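Local atomic coordinates of type I modular polyketide synthase (Streptomyces albus subsp. albus, PDB entry 6IYR), a protein that probably transfers an acyl extender unit from coenzyme A to an acyl carrier protein, as the acyltransferase of module 8 in the salinomycin polyketide synthase. Residues Leu250-Lys255 and Gly324-His329; Gly256-Val261 and Ile316-Ala321; Glu277-Ala282 and Gly297-Leu302. One frame throughout, in Å; residues are numbered along the deposited sequence.

Contact 1 of 3, residues Leu250-Lys255 and Gly324-His329; sequences LALAGK and GPQVEH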
ATOM      1  N   LEU A 250     -16.494  -2.164  17.079  1.00 24.25           N
ATOM      2  CA  LEU A 250     -17.057  -1.102  17.877  1.00 26.71           C
ATOM      3  C   LEU A 250     -17.065  -1.451  19.357  1.00 24.91           C
ATOM      4  O   LEU A 250     -16.914  -0.567  20.207  1.00 27.02           O
ATOM      5  CB  LEU A 250     -18.477  -0.858  17.435  1.00 31.06           C
ATOM      6  CG  LEU A 250     -18.840   0.259  16.468  1.00 35.31           C
ATOM      7  CD1 LEU A 250     -17.702   1.109  16.007  1.00 31.19           C
ATOM      8  CD2 LEU A 250     -19.768  -0.169  15.356  1.00 32.30           C
ATOM      9  N   ALA A 251     -17.192  -2.732  19.679  1.00 26.14           N
ATOM     10  CA  ALA A 251     -17.324  -3.132  21.081  1.00 24.03           C
ATOM     11  C   ALA A 251     -15.989  -3.083  21.762  1.00 25.72           C
ATOM     12  O   ALA A 251     -15.926  -3.279  22.962  1.00 31.13           O
ATOM     13  CB  ALA A 251     -17.882  -4.548  21.173  1.00 27.42           C
ATOM     14  N   LEU A 252     -14.905  -2.972  20.998  1.00 24.23           N
ATOM     15  CA  LEU A 252     -13.573  -2.887  21.599  1.00 24.77           C
ATOM     16  C   LEU A 252     -13.000  -1.489  21.671  1.00 26.16           C
ATOM     17  O   LEU A 252     -11.961  -1.265  22.326  1.00 27.67           O
ATOM     18  CB  LEU A 252     -12.570  -3.789  20.883  1.00 28.12           C
ATOM     19  CG  LEU A 252     -12.818  -5.291  20.918  1.00 30.17           C
ATOM     20  CD1 LEU A 252     -11.512  -5.983  20.569  1.00 37.70           C
ATOM     21  CD2 LEU A 252     -13.356  -5.765  22.243  1.00 47.26           C
ATOM     22  N   ALA A 253     -13.651  -0.546  21.011  1.00 28.91           N
ATOM     23  CA  ALA A 253     -13.094   0.809  20.858  1.00 30.52           C
ATOM     24  C   ALA A 253     -13.073   1.509  22.197  1.00 32.60           C
ATOM     25  O   ALA A 253     -14.029   1.413  22.945  1.00 28.50           O
ATOM     26  CB  ALA A 253     -13.918   1.628  19.874  1.00 37.97           C
ATOM     27  N   GLY A 254     -11.931   2.089  22.538  1.00 27.61           N
ATOM     28  CA  GLY A 254     -11.773   2.756  23.798  1.00 33.12           C
ATOM     29  C   GLY A 254     -11.321   1.828  24.915  1.00 41.89           C
ATOM     30  O   GLY A 254     -11.199   2.277  26.036  1.00 34.19           O
ATOM     31  N   LYS A 255     -11.080   0.546  24.635  1.00 31.78           N
ATOM     32  CA  LYS A 255     -10.724  -0.389  25.688  1.00 31.55           C
ATOM     33  C   LYS A 255      -9.300  -0.857  25.591  1.00 32.38           C
ATOM     34  O   LYS A 255      -8.878  -1.705  26.356  1.00 33.59           O
ATOM     35  CB  LYS A 255     -11.654  -1.602  25.698  1.00 34.08           C
ATOM     36  CG  LYS A 255     -13.072  -1.265  26.118  1.00 40.48           C
ATOM     37  CD  LYS A 255     -13.996  -2.481  26.038  1.00 56.15           C
ATOM     38  CE  LYS A 255     -15.449  -2.029  25.923  1.00 71.12           C
ATOM     39  NZ  LYS A 255     -16.378  -2.783  26.806  1.00 91.38           N
ATOM     40  N   GLY A 324      -5.108  -9.713  19.910  1.00 30.34           N
ATOM     41  CA  GLY A 324      -4.905 -10.211  21.253  1.00 28.49           C
ATOM     42  C   GLY A 324      -6.201 -10.692  21.866  1.00 27.20           C
ATOM     43  O   GLY A 324      -7.238 -10.750  21.190  1.00 26.34           O
ATOM     44  N   PRO A 325      -6.154 -11.052  23.163  1.00 28.21           N
ATOM     45  CA  PRO A 325      -7.271 -11.675  23.870  1.00 29.41           C
ATOM     46  C   PRO A 325      -8.531 -10.861  23.913  1.00 26.45           C
ATOM     47  O   PRO A 325      -9.605 -11.442  23.978  1.00 29.86           O
ATOM     48  CB  PRO A 325      -6.729 -11.866  25.310  1.00 34.49           C
ATOM     49  CG  PRO A 325      -5.241 -11.945  25.139  1.00 35.54           C
ATOM     50  CD  PRO A 325      -4.924 -11.035  23.975  1.00 28.58           C
ATOM     51  N   GLN A 326      -8.473  -9.539  23.760  1.00 24.76           N
ATOM     52  CA  GLN A 326      -9.725  -8.808  23.864  1.00 25.56           C
ATOM     53  C   GLN A 326     -10.709  -9.247  22.773  1.00 27.79           C
ATOM     54  O   GLN A 326     -11.920  -9.078  22.901  1.00 28.12           O
ATOM     55  CB  GLN A 326      -9.518  -7.294  23.804  1.00 31.16           C
ATOM     56  CG  GLN A 326      -8.940  -6.718  25.076  1.00 31.92           C
ATOM     57  CD  GLN A 326      -8.961  -5.201  25.121  1.00 27.42           C
ATOM     58  OE1 GLN A 326      -9.869  -4.547  24.580  1.00 30.96           O
ATOM     59  NE2 GLN A 326      -7.968  -4.629  25.807  1.00 32.18           N
ATOM     60  N   VAL A 327     -10.158  -9.674  21.639  1.00 27.71           N
ATOM     61  CA  VAL A 327     -10.959 -10.020  20.465  1.00 29.57           C
ATOM     62  C   VAL A 327     -11.902 -11.217  20.747  1.00 29.74           C
ATOM     63  O   VAL A 327     -12.909 -11.426  20.056  1.00 23.59           O
ATOM     64  CB  VAL A 327      -9.974 -10.341  19.287  1.00 34.31           C
ATOM     65  CG1 VAL A 327     -10.693 -10.916  18.103  1.00 29.32           C
ATOM     66  CG2 VAL A 327      -9.257  -9.053  18.870  1.00 32.40           C
ATOM     67  N   GLU A 328     -11.591 -12.000  21.775  1.00 25.98           N
ATOM     68  CA  GLU A 328     -12.443 -13.180  22.111  1.00 27.69           C
ATOM     69  C   GLU A 328     -13.846 -12.749  22.392  1.00 28.46           C
ATOM     70  O   GLU A 328     -14.792 -13.434  22.060  1.00 28.14           O
ATOM     71  CB  GLU A 328     -11.880 -13.955  23.317  1.00 32.12           C
ATOM     72  CG  GLU A 328     -10.667 -14.793  22.906  1.00 42.10           C
ATOM     73  CD  GLU A 328      -9.706 -15.169  24.044  1.00 55.21           C
ATOM     74  OE1 GLU A 328      -9.947 -14.818  25.225  1.00 56.90           O
ATOM     75  OE2 GLU A 328      -8.678 -15.820  23.739  1.00 46.48           O
ATOM     76  N   HIS A 329     -13.986 -11.540  22.901  1.00 32.60           N
ATOM     77  CA  HIS A 329     -15.293 -10.994  23.234  1.00 36.27           C
ATOM     78  C   HIS A 329     -16.215 -10.822  22.007  1.00 30.15           C
ATOM     79  O   HIS A 329     -17.420 -10.810  22.141  1.00 25.67           O
ATOM     80  CB  HIS A 329     -15.047  -9.665  23.958  1.00 42.46           C
ATOM     81  CG  HIS A 329     -16.250  -8.796  24.108  1.00 45.37           C
ATOM     82  ND1 HIS A 329     -17.252  -9.073  25.019  1.00 54.35           N
ATOM     83  CD2 HIS A 329     -16.468  -7.524  23.690  1.00 50.09           C
ATOM     84  CE1 HIS A 329     -18.121  -8.073  25.032  1.00 42.44           C
ATOM     85  NE2 HIS A 329     -17.661  -7.117  24.237  1.00 38.88           N
TER
HETATM   86  O   HOH W   1      -9.726  -2.675  22.677  1.00 26.09           O

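Contact 2 of 3, residues Gly256-Val261 and Ile316-Ala321; sequences GGMVSV and INVDYA. With PO4 (phosphate ion), chain B.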
ATOM      1  N   GLY A 256      -8.543  -0.296  24.662  1.00 28.54           N
ATOM      2  CA  GLY A 256      -7.196  -0.768  24.442  1.00 27.20           C
ATOM      3  C   GLY A 256      -6.428   0.122  23.522  1.00 27.22           C
ATOM      4  O   GLY A 256      -6.904   1.159  23.162  1.00 35.73           O
ATOM      5  N   GLY A 257      -5.256  -0.320  23.103  1.00 27.09           N
ATOM      6  CA  GLY A 257      -4.423   0.449  22.203  1.00 25.61           C
ATOM      7  C   GLY A 257      -3.313  -0.424  21.684  1.00 26.97           C
ATOM      8  O   GLY A 257      -3.290  -1.655  21.942  1.00 27.78           O
ATOM      9  N   MET A 258      -2.344   0.214  21.052  1.00 21.37           N
ATOM     10  CA  MET A 258      -1.192  -0.465  20.532  1.00 30.07           C
ATOM     11  C   MET A 258       0.004   0.414  20.636  1.00 27.24           C
ATOM     12  O   MET A 258      -0.120   1.638  20.572  1.00 28.26           O
ATOM     13  CB  MET A 258      -1.417  -0.803  19.079  1.00 30.19           C
ATOM     14  CG  MET A 258      -2.680  -1.578  18.851  1.00 36.98           C
ATOM     15  SD  MET A 258      -2.697  -2.161  17.137  1.00 45.11           S
ATOM     16  CE  MET A 258      -1.562  -3.521  17.256  1.00 68.21           C
ATOM     17  N   VAL A 259       1.158  -0.203  20.853  1.00 27.44           N
ATOM     18  CA  VAL A 259       2.388   0.525  20.830  1.00 29.46           C
ATOM     19  C   VAL A 259       3.412  -0.189  19.950  1.00 30.17           C
ATOM     20  O   VAL A 259       3.523  -1.431  19.940  1.00 26.47           O
ATOM     21  CB  VAL A 259       2.966   0.825  22.247  1.00 37.36           C
ATOM     22  CG1 VAL A 259       1.882   1.161  23.260  1.00 39.90           C
ATOM     23  CG2 VAL A 259       3.856  -0.272  22.748  1.00 41.30           C
ATOM     24  N   SER A 260       4.148   0.612  19.193  1.00 24.30           N
ATOM     25  CA  SER A 260       5.257   0.106  18.387  1.00 28.23           C
ATOM     26  C   SER A 260       6.481   0.007  19.266  1.00 32.36           C
ATOM     27  O   SER A 260       6.740   0.888  20.107  1.00 37.29           O
ATOM     28  CB  SER A 260       5.567   1.035  17.223  1.00 35.09           C
ATOM     29  OG  SER A 260       5.833   2.326  17.727  1.00 42.69           O
ATOM     30  N   VAL A 261       7.215  -1.078  19.091  1.00 33.48           N
ATOM     31  CA  VAL A 261       8.429  -1.328  19.848  1.00 34.13           C
ATOM     32  C   VAL A 261       9.513  -1.715  18.885  1.00 36.86           C
ATOM     33  O   VAL A 261       9.350  -2.660  18.085  1.00 32.00           O
ATOM     34  CB  VAL A 261       8.245  -2.482  20.834  1.00 30.16           C
ATOM     35  CG1 VAL A 261       9.459  -2.580  21.725  1.00 35.11           C
ATOM     36  CG2 VAL A 261       6.995  -2.263  21.673  1.00 27.34           C
ATOM     37  N   ILE A 316       0.610   4.107  19.335  1.00 37.73           N
ATOM     38  CA  ILE A 316      -0.002   4.310  18.015  1.00 37.63           C
ATOM     39  C   ILE A 316      -1.382   4.915  18.242  1.00 37.19           C
ATOM     40  O   ILE A 316      -2.028   4.595  19.241  1.00 36.43           O
ATOM     41  CB  ILE A 316      -0.188   2.970  17.286  1.00 39.98           C
ATOM     42  CG1 ILE A 316       1.170   2.413  16.862  1.00 38.49           C
ATOM     43  CG2 ILE A 316      -1.116   3.115  16.086  1.00 47.37           C
ATOM     44  CD1 ILE A 316       1.115   0.937  16.530  1.00 44.05           C
ATOM     45  N   ASN A 317      -1.855   5.771  17.331  1.00 38.70           N
ATOM     46  CA  ASN A 317      -3.197   6.373  17.478  1.00 40.59           C
ATOM     47  C   ASN A 317      -4.334   5.451  17.042  1.00 41.88           C
ATOM     48  O   ASN A 317      -4.819   5.530  15.912  1.00 49.89           O
ATOM     49  CB  ASN A 317      -3.315   7.706  16.732  1.00 52.18           C
ATOM     50  CG  ASN A 317      -4.476   8.538  17.244  1.00 52.29           C
ATOM     51  OD1 ASN A 317      -5.619   8.096  17.214  1.00 67.58           O
ATOM     52  ND2 ASN A 317      -4.166   9.659  17.865  1.00 59.57           N
ATOM     53  N   VAL A 318      -4.670   4.502  17.910  1.00 50.48           N
ATOM     54  CA  VAL A 318      -5.850   3.653  17.747  1.00 40.52           C
ATOM     55  C   VAL A 318      -6.339   3.444  19.148  1.00 43.67           C
ATOM     56  O   VAL A 318      -5.554   3.531  20.093  1.00 34.46           O
ATOM     57  CB  VAL A 318      -5.530   2.259  17.174  1.00 44.73           C
ATOM     58  CG1 VAL A 318      -5.184   2.334  15.704  1.00 54.09           C
ATOM     59  CG2 VAL A 318      -4.397   1.601  17.952  1.00 41.78           C
ATOM     60  N   ASP A 319      -7.609   3.114  19.319  1.00 37.46           N
ATOM     61  CA  ASP A 319      -8.081   2.920  20.675  1.00 34.94           C
ATOM     62  C   ASP A 319      -8.676   1.544  20.856  1.00 33.29           C
ATOM     63  O   ASP A 319      -9.537   1.362  21.715  1.00 39.26           O
ATOM     64  CB  ASP A 319      -9.105   3.996  21.049  1.00 38.65           C
ATOM     65  CG  ASP A 319     -10.300   3.980  20.124  1.00 47.68           C
ATOM     66  OD1 ASP A 319     -10.454   2.970  19.388  1.00 52.68           O
ATOM     67  OD2 ASP A 319     -11.144   4.891  20.232  1.00 39.48           O
ATOM     68  N   TYR A 320      -8.198   0.567  20.087  1.00 29.63           N
ATOM     69  CA  TYR A 320      -8.604  -0.816  20.319  1.00 25.80           C
ATOM     70  C   TYR A 320      -7.388  -1.673  20.239  1.00 24.67           C
ATOM     71  O   TYR A 320      -6.370  -1.270  19.683  1.00 29.84           O
ATOM     72  CB  TYR A 320      -9.650  -1.291  19.319  1.00 27.15           C
ATOM     73  CG  TYR A 320      -9.223  -1.182  17.885  1.00 28.92           C
ATOM     74  CD1 TYR A 320      -9.391   0.008  17.178  1.00 28.91           C
ATOM     75  CD2 TYR A 320      -8.585  -2.241  17.238  1.00 35.67           C
ATOM     76  CE1 TYR A 320      -8.848   0.175  15.902  1.00 31.30           C
ATOM     77  CE2 TYR A 320      -8.174  -2.127  15.903  1.00 39.80           C
ATOM     78  CZ  TYR A 320      -8.304  -0.909  15.243  1.00 42.10           C
ATOM     79  OH  TYR A 320      -7.812  -0.743  13.966  1.00 43.17           O
ATOM     80  N   ALA A 321      -7.461  -2.783  20.955  1.00 25.47           N
ATOM     81  CA  ALA A 321      -6.420  -3.785  21.013  1.00 24.82           C
ATOM     82  C   ALA A 321      -6.877  -5.051  20.255  1.00 29.32           C
ATOM     83  O   ALA A 321      -7.306  -6.052  20.851  1.00 32.08           O
ATOM     84  CB  ALA A 321      -6.115  -4.124  22.459  1.00 25.62           C
TER
HETATM   85  P   PO4 B 501      -6.756  -3.764  12.406  1.00 84.92           P
HETATM   86  O1  PO4 B 501      -6.226  -2.348  12.294  1.00 65.40           O
HETATM   87  O2  PO4 B 501      -8.112  -4.017  13.087  1.00 52.13           O
HETATM   88  O3  PO4 B 501      -6.862  -4.196  10.952  1.00 60.06           O
HETATM   89  O4  PO4 B 501      -5.746  -4.492  13.252  1.00 51.00           O

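Contact 3 of 3, residues Glu277-Ala282 and Gly297-Leu302; sequences ERLALA and GALDEL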
ATOM      1  N   GLU A 277      -2.126 -11.936  29.664  1.00 31.96           N
ATOM      2  CA  GLU A 277      -3.215 -11.510  28.775  1.00 35.93           C
ATOM      3  C   GLU A 277      -3.498 -10.003  28.695  1.00 31.29           C
ATOM      4  O   GLU A 277      -4.395  -9.582  27.973  1.00 26.05           O
ATOM      5  CB  GLU A 277      -4.535 -12.189  29.097  1.00 41.79           C
ATOM      6  CG  GLU A 277      -4.473 -13.305  30.104  1.00 65.11           C
ATOM      7  CD  GLU A 277      -3.880 -14.537  29.513  1.00 66.46           C
ATOM      8  OE1 GLU A 277      -3.811 -15.550  30.234  1.00 81.55           O
ATOM      9  OE2 GLU A 277      -3.449 -14.462  28.338  1.00 94.50           O
ATOM     10  N   ARG A 278      -2.782  -9.208  29.462  1.00 25.97           N
ATOM     11  CA  ARG A 278      -2.950  -7.771  29.411  1.00 32.10           C
ATOM     12  C   ARG A 278      -2.250  -7.148  28.190  1.00 27.19           C
ATOM     13  O   ARG A 278      -2.483  -6.000  27.881  1.00 25.84           O
ATOM     14  CB  ARG A 278      -2.464  -7.115  30.699  1.00 26.92           C
ATOM     15  CG  ARG A 278      -3.146  -7.602  31.959  1.00 31.38           C
ATOM     16  CD  ARG A 278      -2.641  -6.844  33.170  1.00 46.46           C
ATOM     17  NE  ARG A 278      -3.047  -5.463  33.108  1.00 34.87           N
ATOM     18  CZ  ARG A 278      -2.293  -4.437  33.454  1.00 43.09           C
ATOM     19  NH1 ARG A 278      -2.771  -3.218  33.339  1.00 38.90           N
ATOM     20  NH2 ARG A 278      -1.071  -4.630  33.906  1.00 37.42           N
ATOM     21  N   LEU A 279      -1.377  -7.916  27.544  1.00 24.96           N
ATOM     22  CA  LEU A 279      -0.602  -7.500  26.375  1.00 28.47           C
ATOM     23  C   LEU A 279      -0.565  -8.657  25.391  1.00 35.87           C
ATOM     24  O   LEU A 279      -0.845  -9.788  25.763  1.00 24.00           O
ATOM     25  CB  LEU A 279       0.842  -7.142  26.723  1.00 26.43           C
ATOM     26  CG  LEU A 279       1.058  -5.902  27.577  1.00 25.69           C
ATOM     27  CD1 LEU A 279       2.535  -5.694  27.826  1.00 31.20           C
ATOM     28  CD2 LEU A 279       0.431  -4.652  26.952  1.00 28.93           C
ATOM     29  N   ALA A 280      -0.342  -8.356  24.122  1.00 25.54           N
ATOM     30  CA  ALA A 280      -0.217  -9.396  23.118  1.00 24.91           C
ATOM     31  C   ALA A 280       0.722  -8.896  22.037  1.00 29.02           C
ATOM     32  O   ALA A 280       0.829  -7.683  21.773  1.00 25.97           O
ATOM     33  CB  ALA A 280      -1.578  -9.754  22.547  1.00 30.60           C
ATOM     34  N   LEU A 281       1.434  -9.822  21.416  1.00 24.44           N
ATOM     35  CA  LEU A 281       2.218  -9.496  20.228  1.00 24.95           C
ATOM     36  C   LEU A 281       1.303  -9.360  19.008  1.00 25.29           C
ATOM     37  O   LEU A 281       0.732 -10.337  18.515  1.00 29.21           O
ATOM     38  CB  LEU A 281       3.295 -10.552  19.985  1.00 30.16           C
ATOM     39  CG  LEU A 281       4.187 -10.179  18.781  1.00 34.67           C
ATOM     40  CD1 LEU A 281       4.854  -8.823  18.928  1.00 42.02           C
ATOM     41  CD2 LEU A 281       5.231 -11.260  18.620  1.00 40.26           C
ATOM     42  N   ALA A 282       1.008  -8.130  18.622  1.00 22.92           N
ATOM     43  CA  ALA A 282      -0.006  -7.920  17.594  1.00 27.88           C
ATOM     44  C   ALA A 282       0.580  -8.030  16.185  1.00 27.19           C
ATOM     45  O   ALA A 282      -0.050  -8.609  15.293  1.00 26.95           O
ATOM     46  CB  ALA A 282      -0.689  -6.594  17.784  1.00 28.81           C
ATOM     47  N   GLY A 297      -3.336   0.632  30.534  1.00 28.74           N
ATOM     48  CA  GLY A 297      -2.380   0.769  31.672  1.00 30.98           C
ATOM     49  C   GLY A 297      -1.161  -0.103  31.447  1.00 27.12           C
ATOM     50  O   GLY A 297       0.011   0.296  31.686  1.00 27.66           O
ATOM     51  N   ALA A 298      -1.405  -1.261  30.854  1.00 26.43           N
ATOM     52  CA  ALA A 298      -0.282  -2.179  30.550  1.00 24.80           C
ATOM     53  C   ALA A 298       0.624  -1.611  29.488  1.00 22.60           C
ATOM     54  O   ALA A 298       1.852  -1.742  29.544  1.00 27.26           O
ATOM     55  CB  ALA A 298      -0.818  -3.533  30.130  1.00 28.44           C
ATOM     56  N   LEU A 299       0.033  -0.899  28.537  1.00 26.65           N
ATOM     57  CA  LEU A 299       0.803  -0.291  27.486  1.00 25.53           C
ATOM     58  C   LEU A 299       1.675   0.830  28.049  1.00 28.20           C
ATOM     59  O   LEU A 299       2.784   1.057  27.563  1.00 28.50           O
ATOM     60  CB  LEU A 299      -0.130   0.304  26.436  1.00 28.42           C
ATOM     61  CG  LEU A 299      -0.525  -0.408  25.150  1.00 40.29           C
ATOM     62  CD1 LEU A 299      -0.114  -1.845  25.041  1.00 38.28           C
ATOM     63  CD2 LEU A 299      -1.994  -0.227  24.833  1.00 38.36           C
ATOM     64  N   ASP A 300       1.129   1.643  28.942  1.00 29.48           N
ATOM     65  CA  ASP A 300       1.968   2.680  29.589  1.00 31.28           C
ATOM     66  C   ASP A 300       3.206   2.060  30.271  1.00 26.97           C
ATOM     67  O   ASP A 300       4.294   2.631  30.243  1.00 31.21           O
ATOM     68  CB  ASP A 300       1.163   3.472  30.648  1.00 31.97           C
ATOM     69  CG  ASP A 300       0.105   4.400  30.035  1.00 32.55           C
ATOM     70  OD1 ASP A 300       0.276   4.818  28.883  1.00 40.04           O
ATOM     71  OD2 ASP A 300      -0.932   4.633  30.673  1.00 46.17           O
ATOM     72  N   GLU A 301       3.009   0.982  31.020  1.00 27.64           N
ATOM     73  CA  GLU A 301       4.136   0.396  31.743  1.00 32.08           C
ATOM     74  C   GLU A 301       5.085  -0.363  30.832  1.00 27.57           C
ATOM     75  O   GLU A 301       6.295  -0.303  31.014  1.00 26.02           O
ATOM     76  CB  GLU A 301       3.685  -0.473  32.912  1.00 39.53           C
ATOM     77  CG  GLU A 301       2.312  -1.032  32.731  1.00 54.71           C
ATOM     78  CD  GLU A 301       1.654  -1.487  34.015  1.00 50.65           C
ATOM     79  OE1 GLU A 301       1.332  -2.686  34.058  1.00 41.32           O
ATOM     80  OE2 GLU A 301       1.291  -0.646  34.872  1.00 43.52           O
ATOM     81  N   LEU A 302       4.566  -0.856  29.711  1.00 28.86           N
ATOM     82  CA  LEU A 302       5.459  -1.407  28.668  1.00 28.09           C
ATOM     83  C   LEU A 302       6.397  -0.349  28.084  1.00 26.70           C
ATOM     84  O   LEU A 302       7.624  -0.547  27.999  1.00 27.71           O
ATOM     85  CB  LEU A 302       4.624  -2.044  27.527  1.00 27.51           C
ATOM     86  CG  LEU A 302       5.506  -2.481  26.338  1.00 28.36           C
ATOM     87  CD1 LEU A 302       6.389  -3.614  26.800  1.00 31.97           C
ATOM     88  CD2 LEU A 302       4.632  -2.924  25.180  1.00 31.27           C
TER

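Contact 1 of 3, residues Leu250-Lys255 and Gly324-His329
Gln-326 reaches across to the turn formed by Leu-252 to Lys-255 and meets both ends of it with one amide. Its NE2 donates to Lys-255 O at 3.1 Å, with an N-H...O angle of 151°; the nitrogen stands well above the carbonyl plane, about 45° out of it. The other half of the amide works through water: a single molecule donates to Gln-326 OE1 at 2.7 Å and to Leu-252 O, also at 2.7 Å. Leu-252 O additionally receives the backbone N-H of Lys-255 that closes this type II turn, so two donors hold it.

The apolar part centres on Leu-252. Its CD1 rests 4.0 Å from Gln-326 CB and touches CG2 of Val-327, while CD2 comes to the edge of the His-329 ring, 3.9 Å from CD2 of that histidine. A chi1 of 167° carries the His-329 ring away from its own N and brings CD2 and NE2 beside Leu-252 and Ala-251; the methyl of Ala-251 lies 4.0 Å from His-329 NE2 in an oblique approach. Val-327 is backed by Tyr-370 and Leu-373 of helix 366-374.

Chemically, then, one amide beside the buried Leu-252 gives its N-H to one carbonyl and, through water, its oxygen to the other, so that the carbonyls at both ends of the turn are satisfied.

Contact 2 of 3, residues Gly256-Val261 and Ile316-Ala321
Gly-256 opens the contact with its carbonyl pressed against the chain at Asp-319: Gly-256 O lies 2.9 Å from Asp-319 C, a close approach of two carbonyl groups and not a hydrogen bond. At Gly-257 the chain is again bare backbone, with its CA 3.6 Å from Tyr-320 O and its carbonyl O 3.8 Å from the methyl of Ala-321. Met-258 brings the first real side-chain packing. Its CG, anti to the carbonyl carbon (chi1 -54°), meets Val-318 CG2 at 3.7 Å as the two side chains pass at a slant, and its CB rests near CD1 of Ile-316. The backbone O of Met-258 accepts from Ile-316 N at 2.9 Å with an N-H...O angle of 166°. Farther on, Ile-316 CD1 lies 4.0 Å from Ser-260 N, and Ser-260 OG is hydrogen-bonded to Arg-314 O.

Tyr-320 leaves the backbone pointing away from the strand, and its OH ends at a phosphate ion, probably from the crystallisation liquor. Phosphate O1 lies at the ring edge, in plane, 2.8 Å from Tyr-320 OH, while O2 comes in obliquely; His-323, Ser-322, Gln-221 and Arg-245 bind the same ion. Tyr-320 to His-323 spell YASH, the sequence associated in this family with methylmalonyl-CoA selectivity, and the ring lies near a likely nucleophile elbow, consistent with an acyl-CoA pocket.

Strand 257-261 runs between strands 313-316 and 289-294, Met-258 packing on Val-291 and Ser-293, while Val-259 faces helix 296-308 on the other side of the sheet.

Contact 3 of 3, residues Glu277-Ala282 and Gly297-Leu302
Glu-301 OE1 is gripped twice: Arg-278 NH2 reaches it at 3.1 Å in a salt bridge, and the indole NE1 of Trp-275 donates a second hydrogen bond. The arginine comes to the syn side of the carboxylate but tilted out of its plane, and the guanidinium and carboxylate planes stand nearly perpendicular, 84° apart. A bend in the arginine chain at chi3 (67°) folds the guanidinium over the helix, where the methyl of Ala-298 sits beneath the centre of one face, 3.7 Å from CZ of Arg-278. Ala-298 thus props the guanidinium from below while Glu-301 holds it at the edge, which would limit its rotation on this exposed side of the helix.

Beneath the charges lies the apolar layer. Leu-279 CD2 touches both Ala-298 CB (3.6 Å) and Leu-299 CD1 (3.4 Å), the latter tighter than usual van der Waals contact. Its other branch, CD1, touches Leu-302 CB at 4.2 Å.

Strand 279-282 and helix 297-302 cross at -73°, their axes 9.8 Å apart at closest. The helix packs on a sheet whose antiparallel strands 313-316, 257-261, 289-294 and 279-286, in 4-1-3-2 order, fit the ferredoxin-like subdomain of acyltransferases; short 377-378 extends it. Leu-279 and Leu-302 both rest on Val-292 of strand 289-294, Leu-299 and Leu-302 continue onto Val-259, and Ile-272 of the companion helix 265-273 covers Leu-279 as well.

Followed from the N terminus, the chain leaves helix 235-248 through 250-255 and runs directly into strand 257-261, so the first halves of contacts 1 and 2 are consecutive. Helix 265-273 then leads to 277-282, and contact 3 closes the innermost loop when helix 296-308 begins. Contact 2 closes around it at 316-321, and contact 1 encloses both at 324-329: the three are nested and none cross. Gly-254 N probably hydrogen-bonds Asp-319 O, joining contacts 1 and 2; Met-258 and Val-259 pack on Ala-282, Leu-299 and Leu-302, joining 2 and 3; and Gly-324 and Pro-325 touch Ala-280, joining 1 and 3. Together they tie the mixed sheet to helix 296-308 and the neighbouring loops.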